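Side-chain contacts in cell wall surface anchor family protein (Streptococcus agalactiae serogroup V, PDB 3TW0), which probably serves as the adhesive tip pilin of a surface pilus, contacting the host through a metal-binding von Willebrand factor type A fold: residues N194-F199 with A294-K299; G82-D87 with H94-T99. The protein carries 2 engineered substitutions. All coordinates share one frame; numbering follows the deposited sequence.

Overall arrangement
The two contacts follow one another along the chain, neither enclosing nor crossing the other. Interaction 2 comes first: leaving strand 70-78, the chain forms strand 84-85, turns, and returns through 94-99 into strand 97-101, so the contact closes a short local loop beside strand 70-78 in the antiparallel sheet. The chain then passes through strand 165-172 of the parallel sheet before reaching helix 192-201. Interaction 1 closes a much longer, mostly irregular excursion, joining that helix to the loop ahead of helix 302-312. With centres about 30 Å apart and nearest atoms about 18 Å apart, the contacts do not touch and lie in separate regions, both away from the annotated metal-binding residues.

Interaction 1 (N194-F199 with A294-K299); sequences NQFNSF and ATKQIK
Phe196 and Lys296 carry this contact almost alone, and they illustrate how a long basic side chain can be apolar along its stem and ionic at its end. The Phe196 ring leaves helix 192-201 with CG anti to the backbone N (chi1 -179°), which directs it at the loop 294-299. Lys296 lies across one face of that ring. Its CG lies beside the root of the ring, 3.8 Å from Phe196 CG; the bend at chi2 (66°) then carries CD, CE and NZ out over the face. Lys296 CE stands over the ring centre, 3.8 Å from the Phe196 centroid, in a CH-pi contact. Farther along, Lys296 NZ is 4.2 Å from the centroid of Phe196 and 27° off the ring normal, a cation-pi contact over the face with the nitrogen displaced from the ring axis. NZ also forms a salt bridge with Glu303 of helix 302-312.

Ile298 adds a smaller apolar touch, its CD1 lying 4.2 Å from CE1 of Phe196 in an oblique approach. Leu307 and Glu303 also touch the phenylalanine, so its ring is buried between the loop and the following helix. No hydrogen bond joins the two segments, although Thr295 OG1 is hydrogen-bonded to the backbone N of Gln193, in the first turn of the same helix. This is plain packing, a lysine stem over an aromatic face, joining helix 192-201 to the irregular chain before helix 302-312 in the long excursion between strands 165-172 and 319-324 of the parallel sheet of the vWA fold.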
ATOM      1  N   ASN A 194     -14.416 -21.858   0.031  1.00 17.47           N
ATOM      2  CA  ASN A 194     -14.769 -22.278  -1.314  1.00 17.90           C
ATOM      3  C   ASN A 194     -14.896 -21.092  -2.274  1.00 17.12           C
ATOM      4  O   ASN A 194     -14.605 -21.218  -3.455  1.00 16.55           O
ATOM      5  CB  ASN A 194     -16.040 -23.147  -1.320  1.00 18.69           C
ATOM      6  CG  ASN A 194     -15.807 -24.547  -0.721  1.00 20.84           C
ATOM      7  OD1 ASN A 194     -14.697 -25.075  -0.780  1.00 22.76           O
ATOM      8  ND2 ASN A 194     -16.860 -25.145  -0.149  1.00 21.00           N
ATOM      9  N   GLN A 195     -15.320 -19.929  -1.772  1.00 16.84           N
ATOM     10  CA  GLN A 195     -15.393 -18.730  -2.632  1.00 15.55           C
ATOM     11  C   GLN A 195     -13.983 -18.327  -3.043  1.00 14.69           C
ATOM     12  O   GLN A 195     -13.720 -18.058  -4.201  1.00 14.55           O
ATOM     13  CB  GLN A 195     -16.092 -17.564  -1.916  1.00 15.65           C
ATOM     14  CG  GLN A 195     -17.594 -17.749  -1.711  1.00 15.24           C
ATOM     15  CD  GLN A 195     -18.263 -16.454  -1.305  1.00 16.04           C
ATOM     16  OE1 GLN A 195     -17.922 -15.382  -1.823  1.00 14.36           O
ATOM     17  NE2 GLN A 195     -19.176 -16.539  -0.364  1.00 12.94           N
ATOM     18  N   PHE A 196     -13.069 -18.351  -2.095  1.00 14.87           N
ATOM     19  CA  PHE A 196     -11.666 -17.947  -2.330  1.00 15.51           C
ATOM     20  C   PHE A 196     -11.036 -18.877  -3.358  1.00 16.25           C
ATOM     21  O   PHE A 196     -10.494 -18.438  -4.395  1.00 16.39           O
ATOM     22  CB  PHE A 196     -10.913 -18.017  -0.997  1.00 15.11           C
ATOM     23  CG  PHE A 196      -9.464 -17.596  -1.068  1.00 16.91           C
ATOM     24  CD1 PHE A 196      -9.108 -16.245  -1.051  1.00 14.92           C
ATOM     25  CD2 PHE A 196      -8.437 -18.567  -1.077  1.00 14.12           C
ATOM     26  CE1 PHE A 196      -7.766 -15.868  -1.073  1.00 12.88           C
ATOM     27  CE2 PHE A 196      -7.115 -18.194  -1.116  1.00 14.63           C
ATOM     28  CZ  PHE A 196      -6.764 -16.843  -1.125  1.00 13.93           C
ATOM     29  N   ASN A 197     -11.140 -20.171  -3.074  1.00 17.53           N
ATOM     30  CA  ASN A 197     -10.754 -21.224  -4.029  1.00 18.14           C
ATOM     31  C   ASN A 197     -11.298 -21.049  -5.442  1.00 18.15           C
ATOM     32  O   ASN A 197     -10.552 -21.285  -6.393  1.00 18.05           O
ATOM     33  CB  ASN A 197     -11.143 -22.605  -3.487  1.00 18.44           C
ATOM     34  CG  ASN A 197     -10.358 -22.974  -2.248  1.00 19.81           C
ATOM     35  OD1 ASN A 197      -9.393 -22.300  -1.904  1.00 19.83           O
ATOM     36  ND2 ASN A 197     -10.749 -24.074  -1.589  1.00 19.32           N
ATOM     37  N   SER A 198     -12.561 -20.627  -5.604  1.00 18.38           N
ATOM     38  CA  SER A 198     -13.071 -20.350  -6.957  1.00 19.04           C
ATOM     39  C   SER A 198     -12.397 -19.143  -7.610  1.00 18.57           C
ATOM     40  O   SER A 198     -12.251 -19.110  -8.845  1.00 19.15           O
ATOM     41  CB  SER A 198     -14.593 -20.171  -7.005  1.00 20.13           C
ATOM     42  OG  SER A 198     -15.232 -21.281  -6.394  1.00 21.24           O
ATOM     43  N   PHE A 199     -12.004 -18.142  -6.819  1.00 17.68           N
ATOM     44  CA  PHE A 199     -11.236 -17.018  -7.377  1.00 17.02           C
ATOM     45  C   PHE A 199      -9.882 -17.546  -7.900  1.00 16.89           C
ATOM     46  O   PHE A 199      -9.474 -17.225  -9.001  1.00 16.38           O
ATOM     47  CB  PHE A 199     -10.990 -15.891  -6.350  1.00 17.70           C
ATOM     48  CG  PHE A 199     -12.257 -15.306  -5.726  1.00 19.31           C
ATOM     49  CD1 PHE A 199     -13.433 -15.142  -6.473  1.00 18.83           C
ATOM     50  CD2 PHE A 199     -12.247 -14.885  -4.385  1.00 19.54           C
ATOM     51  CE1 PHE A 199     -14.597 -14.616  -5.893  1.00 17.48           C
ATOM     52  CE2 PHE A 199     -13.395 -14.360  -3.803  1.00 20.31           C
ATOM     53  CZ  PHE A 199     -14.588 -14.232  -4.573  1.00 18.23           C
ATOM     54  N   ALA A 294     -15.823 -17.930   9.311  1.00 20.65           N
ATOM     55  CA  ALA A 294     -15.408 -19.128  10.043  1.00 20.29           C
ATOM     56  C   ALA A 294     -14.569 -20.034   9.141  1.00 20.49           C
ATOM     57  O   ALA A 294     -14.161 -21.151   9.544  1.00 20.57           O
ATOM     58  CB  ALA A 294     -16.643 -19.882  10.553  1.00 20.61           C
ATOM     59  N   THR A 295     -14.328 -19.601   7.913  1.00 19.37           N
ATOM     60  CA  THR A 295     -13.377 -20.349   7.077  1.00 19.77           C
ATOM     61  C   THR A 295     -12.203 -19.466   6.634  1.00 18.10           C
ATOM     62  O   THR A 295     -11.336 -19.176   7.427  1.00 18.34           O
ATOM     63  CB  THR A 295     -14.052 -21.083   5.883  1.00 19.00           C
ATOM     64  OG1 THR A 295     -14.649 -20.127   4.999  1.00 21.73           O
ATOM     65  CG2 THR A 295     -15.109 -22.082   6.352  1.00 20.08           C
ATOM     66  N   LYS A 296     -12.167 -19.063   5.366  1.00 18.02           N
ATOM     67  CA  LYS A 296     -11.040 -18.288   4.869  1.00 17.03           C
ATOM     68  C   LYS A 296     -11.042 -16.937   5.575  1.00 16.91           C
ATOM     69  O   LYS A 296     -12.116 -16.308   5.678  1.00 16.29           O
ATOM     70  CB  LYS A 296     -11.191 -18.047   3.355  1.00 17.83           C
ATOM     71  CG  LYS A 296     -10.041 -17.222   2.709  1.00 14.27           C
ATOM     72  CD  LYS A 296      -8.703 -17.995   2.769  1.00 12.18           C
ATOM     73  CE  LYS A 296      -7.529 -17.066   2.668  1.00 12.94           C
ATOM     74  NZ  LYS A 296      -6.186 -17.724   2.570  1.00 15.08           N
ATOM     75  N   GLN A 297      -9.851 -16.491   6.006  1.00 16.92           N
ATOM     76  CA  GLN A 297      -9.659 -15.158   6.613  1.00 17.82           C
ATOM     77  C   GLN A 297      -8.445 -14.445   6.044  1.00 18.18           C
ATOM     78  O   GLN A 297      -7.325 -15.011   6.008  1.00 19.43           O
ATOM     79  CB  GLN A 297      -9.524 -15.234   8.137  1.00 17.76           C
ATOM     80  CG  GLN A 297     -10.806 -15.613   8.916  1.00 17.62           C
ATOM     81  CD  GLN A 297     -10.553 -15.770  10.414  1.00 20.29           C
ATOM     82  OE1 GLN A 297     -11.486 -15.834  11.219  1.00 23.53           O
ATOM     83  NE2 GLN A 297      -9.295 -15.834  10.793  1.00 19.55           N
ATOM     84  N   ILE A 298      -8.658 -13.212   5.591  1.00 17.79           N
ATOM     85  CA  ILE A 298      -7.545 -12.357   5.148  1.00 18.16           C
ATOM     86  C   ILE A 298      -7.061 -11.625   6.401  1.00 18.24           C
ATOM     87  O   ILE A 298      -7.863 -11.007   7.085  1.00 17.55           O
ATOM     88  CB  ILE A 298      -8.003 -11.380   4.038  1.00 18.27           C
ATOM     89  CG1 ILE A 298      -8.624 -12.148   2.851  1.00 18.44           C
ATOM     90  CG2 ILE A 298      -6.896 -10.417   3.609  1.00 19.19           C
ATOM     91  CD1 ILE A 298      -7.665 -13.074   2.097  1.00 18.04           C
ATOM     92  N   LYS A 299      -5.769 -11.723   6.724  1.00 18.93           N
ATOM     93  CA  LYS A 299      -5.247 -11.180   7.995  1.00 19.13           C
ATOM     94  C   LYS A 299      -4.092 -10.201   7.828  1.00 18.77           C
ATOM     95  O   LYS A 299      -3.648  -9.580   8.808  1.00 19.35           O
ATOM     96  CB  LYS A 299      -4.820 -12.328   8.919  1.00 20.12           C
ATOM     97  CG  LYS A 299      -5.940 -13.328   9.253  1.00 22.10           C
ATOM     98  CD  LYS A 299      -5.382 -14.655   9.793  1.00 24.39           C
ATOM     99  CE  LYS A 299      -6.363 -15.281  10.753  1.00 29.31           C
ATOM    100  NZ  LYS A 299      -6.550 -16.771  10.541  1.00 35.40           N
TER

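Interaction 2 (G82-D87 with H94-T99); sequences GKALND and HKTTFT
Segments 82-87 and 94-99 approach most closely at Leu85 with His94 and at Asn86 with Thr96, where the CA atoms are 5.8 and 5.9 Å apart, yet no backbone-to-backbone hydrogen bond links them. The direct polar tie is made by the Asn86 side chain. A chi1 of -162° swings its amide away from its own N and across to Lys95, and ND2 donates to Lys95 O at 3.0 Å in a nearly straight bond (171°). Lys95 centres an inverse gamma turn, whose bond from Thr96 N to His94 O (2.8 Å) leads into that carbonyl. Asn86 OD1 accepts from the backbone N of Ser88, so both ends of the amide are engaged. The same ND2 meets the edge of the Phe98 ring, 4.1 Å from CE2.

Thr96 supplies the apolar part: its methyl CG2 rests 3.6 Å from CA of Leu85 and touches CB of Ala84 at 3.8 Å. Leu85 pairs with Val77, and Thr96 and Phe98 with Lys75 and Val73, so the two short strands follow each other along strand 70-78 and the Asn86 amide spans their junction, in the small antiparallel sheet that accompanies the parallel sheet of the vWA fold.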
ATOM      1  N   GLY A  82     -19.720   1.388  14.317  1.00 22.70           N
ATOM      2  CA  GLY A  82     -18.986   1.768  13.093  1.00 22.46           C
ATOM      3  C   GLY A  82     -19.067   3.261  12.769  1.00 22.22           C
ATOM      4  O   GLY A  82     -18.664   3.687  11.693  1.00 21.99           O
ATOM      5  N   LYS A  83     -19.622   4.070  13.667  1.00 22.22           N
ATOM      6  CA  LYS A  83     -19.688   5.523  13.411  1.00 22.24           C
ATOM      7  C   LYS A  83     -18.330   6.135  13.710  1.00 21.55           C
ATOM      8  O   LYS A  83     -17.790   5.923  14.776  1.00 20.94           O
ATOM      9  CB  LYS A  83     -20.762   6.196  14.259  1.00 23.57           C
ATOM     10  CG  LYS A  83     -20.931   7.666  13.907  1.00 23.95           C
ATOM     11  CD  LYS A  83     -22.260   8.186  14.394  1.00 25.28           C
ATOM     12  CE  LYS A  83     -22.885   9.075  13.304  1.00 24.45           C
ATOM     13  NZ  LYS A  83     -22.356  10.392  13.469  1.00 26.41           N
ATOM     14  N   ALA A  84     -17.798   6.905  12.768  1.00 21.42           N
ATOM     15  CA  ALA A  84     -16.404   7.263  12.765  1.00 20.84           C
ATOM     16  C   ALA A  84     -16.078   8.546  13.552  1.00 22.01           C
ATOM     17  O   ALA A  84     -16.838   9.506  13.528  1.00 21.61           O
ATOM     18  CB  ALA A  84     -15.901   7.360  11.337  1.00 20.72           C
ATOM     19  N   LEU A  85     -14.939   8.554  14.247  1.00 22.39           N
ATOM     20  CA  LEU A  85     -14.424   9.788  14.844  1.00 22.65           C
ATOM     21  C   LEU A  85     -12.907   9.804  14.869  1.00 22.59           C
ATOM     22  O   LEU A  85     -12.269   8.754  14.887  1.00 22.13           O
ATOM     23  CB  LEU A  85     -14.991  10.021  16.260  1.00 22.52           C
ATOM     24  CG  LEU A  85     -14.612   9.145  17.442  1.00 23.48           C
ATOM     25  CD1 LEU A  85     -15.067   9.819  18.773  1.00 26.07           C
ATOM     26  CD2 LEU A  85     -15.234   7.778  17.321  1.00 22.87           C
ATOM     27  N   ASN A  86     -12.336  10.999  14.882  1.00 22.44           N
ATOM     28  CA  ASN A  86     -10.890  11.147  15.008  1.00 23.43           C
ATOM     29  C   ASN A  86     -10.556  11.507  16.453  1.00 24.02           C
ATOM     30  O   ASN A  86     -10.961  12.565  16.915  1.00 24.87           O
ATOM     31  CB  ASN A  86     -10.407  12.232  14.040  1.00 22.32           C
ATOM     32  CG  ASN A  86      -8.905  12.174  13.776  1.00 23.83           C
ATOM     33  OD1 ASN A  86      -8.109  11.880  14.672  1.00 24.98           O
ATOM     34  ND2 ASN A  86      -8.509  12.469  12.536  1.00 21.86           N
ATOM     35  N   ASP A  87      -9.844  10.631  17.165  1.00 24.65           N
ATOM     36  CA  ASP A  87      -9.439  10.911  18.563  1.00 26.68           C
ATOM     37  C   ASP A  87      -8.051  11.603  18.724  1.00 27.51           C
ATOM     38  O   ASP A  87      -7.563  11.763  19.832  1.00 28.21           O
ATOM     39  CB  ASP A  87      -9.487   9.636  19.406  1.00 25.81           C
ATOM     40  CG  ASP A  87      -8.393   8.646  19.036  1.00 28.72           C
ATOM     41  OD1 ASP A  87      -8.042   8.539  17.829  1.00 31.96           O
ATOM     42  OD2 ASP A  87      -7.873   7.961  19.952  1.00 29.09           O
ATOM     43  N   HIS A  94     -14.618  15.264  13.811  1.00 27.52           N
ATOM     44  CA  HIS A  94     -15.293  15.069  12.503  1.00 26.89           C
ATOM     45  C   HIS A  94     -14.329  14.752  11.340  1.00 26.53           C
ATOM     46  O   HIS A  94     -14.761  14.356  10.254  1.00 27.55           O
ATOM     47  CB  HIS A  94     -16.082  16.324  12.117  1.00 26.70           C
ATOM     48  CG  HIS A  94     -17.121  16.721  13.120  1.00 26.99           C
ATOM     49  ND1 HIS A  94     -18.354  16.107  13.193  1.00 25.52           N
ATOM     50  CD2 HIS A  94     -17.108  17.665  14.091  1.00 26.29           C
ATOM     51  CE1 HIS A  94     -19.053  16.654  14.174  1.00 27.61           C
ATOM     52  NE2 HIS A  94     -18.322  17.607  14.729  1.00 26.86           N
ATOM     53  N   LYS A  95     -13.043  14.968  11.556  1.00 26.07           N
ATOM     54  CA  LYS A  95     -12.033  14.833  10.511  1.00 26.17           C
ATOM     55  C   LYS A  95     -11.703  13.359  10.197  1.00 25.32           C
ATOM     56  O   LYS A  95     -10.616  12.860  10.505  1.00 25.17           O
ATOM     57  CB  LYS A  95     -10.780  15.638  10.891  1.00 26.20           C
ATOM     58  CG  LYS A  95      -9.958  16.176   9.723  1.00 27.81           C
ATOM     59  CD  LYS A  95     -10.833  16.662   8.575  1.00 31.25           C
ATOM     60  CE  LYS A  95      -9.979  17.107   7.403  1.00 31.60           C
ATOM     61  NZ  LYS A  95     -10.852  17.510   6.278  1.00 34.12           N
ATOM     62  N   THR A  96     -12.658  12.676   9.572  1.00 24.20           N
ATOM     63  CA  THR A  96     -12.523  11.248   9.332  1.00 23.58           C
ATOM     64  C   THR A  96     -12.233  10.907   7.880  1.00 23.16           C
ATOM     65  O   THR A  96     -12.215   9.719   7.502  1.00 22.32           O
ATOM     66  CB  THR A  96     -13.761  10.484   9.830  1.00 22.92           C
ATOM     67  OG1 THR A  96     -14.923  10.982   9.165  1.00 24.06           O
ATOM     68  CG2 THR A  96     -13.915  10.651  11.351  1.00 24.09           C
ATOM     69  N   THR A  97     -12.047  11.958   7.078  1.00 22.36           N
ATOM     70  CA  THR A  97     -11.462  11.882   5.748  1.00 21.89           C
ATOM     71  C   THR A  97     -10.533  13.075   5.625  1.00 21.92           C
ATOM     72  O   THR A  97     -10.697  14.088   6.346  1.00 20.02           O
ATOM     73  CB  THR A  97     -12.510  11.949   4.595  1.00 22.67           C
ATOM     74  OG1 THR A  97     -13.249  13.185   4.667  1.00 22.18           O
ATOM     75  CG2 THR A  97     -13.475  10.743   4.633  1.00 21.66           C
ATOM     76  N   PHE A  98      -9.531  12.945   4.750  1.00 20.97           N
ATOM     77  CA  PHE A  98      -8.637  14.055   4.427  1.00 20.62           C
ATOM     78  C   PHE A  98      -8.540  14.137   2.928  1.00 21.58           C
ATOM     79  O   PHE A  98      -8.514  13.093   2.248  1.00 20.80           O
ATOM     80  CB  PHE A  98      -7.241  13.819   4.972  1.00 20.74           C
ATOM     81  CG  PHE A  98      -7.131  13.981   6.453  1.00 20.99           C
ATOM     82  CD1 PHE A  98      -6.735  15.198   6.999  1.00 21.60           C
ATOM     83  CD2 PHE A  98      -7.398  12.915   7.301  1.00 19.94           C
ATOM     84  CE1 PHE A  98      -6.605  15.339   8.377  1.00 23.03           C
ATOM     85  CE2 PHE A  98      -7.276  13.044   8.669  1.00 22.51           C
ATOM     86  CZ  PHE A  98      -6.879  14.269   9.215  1.00 21.82           C
ATOM     87  N   THR A  99      -8.446  15.359   2.410  1.00 21.15           N
ATOM     88  CA  THR A  99      -8.400  15.570   0.974  1.00 21.73           C
ATOM     89  C   THR A  99      -7.283  16.557   0.734  1.00 22.35           C
ATOM     90  O   THR A  99      -7.228  17.590   1.419  1.00 23.58           O
ATOM     91  CB  THR A  99      -9.775  16.074   0.457  1.00 21.69           C
ATOM     92  OG1 THR A  99     -10.747  15.036   0.639  1.00 21.66           O
ATOM     93  CG2 THR A  99      -9.738  16.468  -1.011  1.00 21.52           C
TER
HETATM   94  O   HOH W   1     -17.836  10.945  10.638  1.00 40.35           O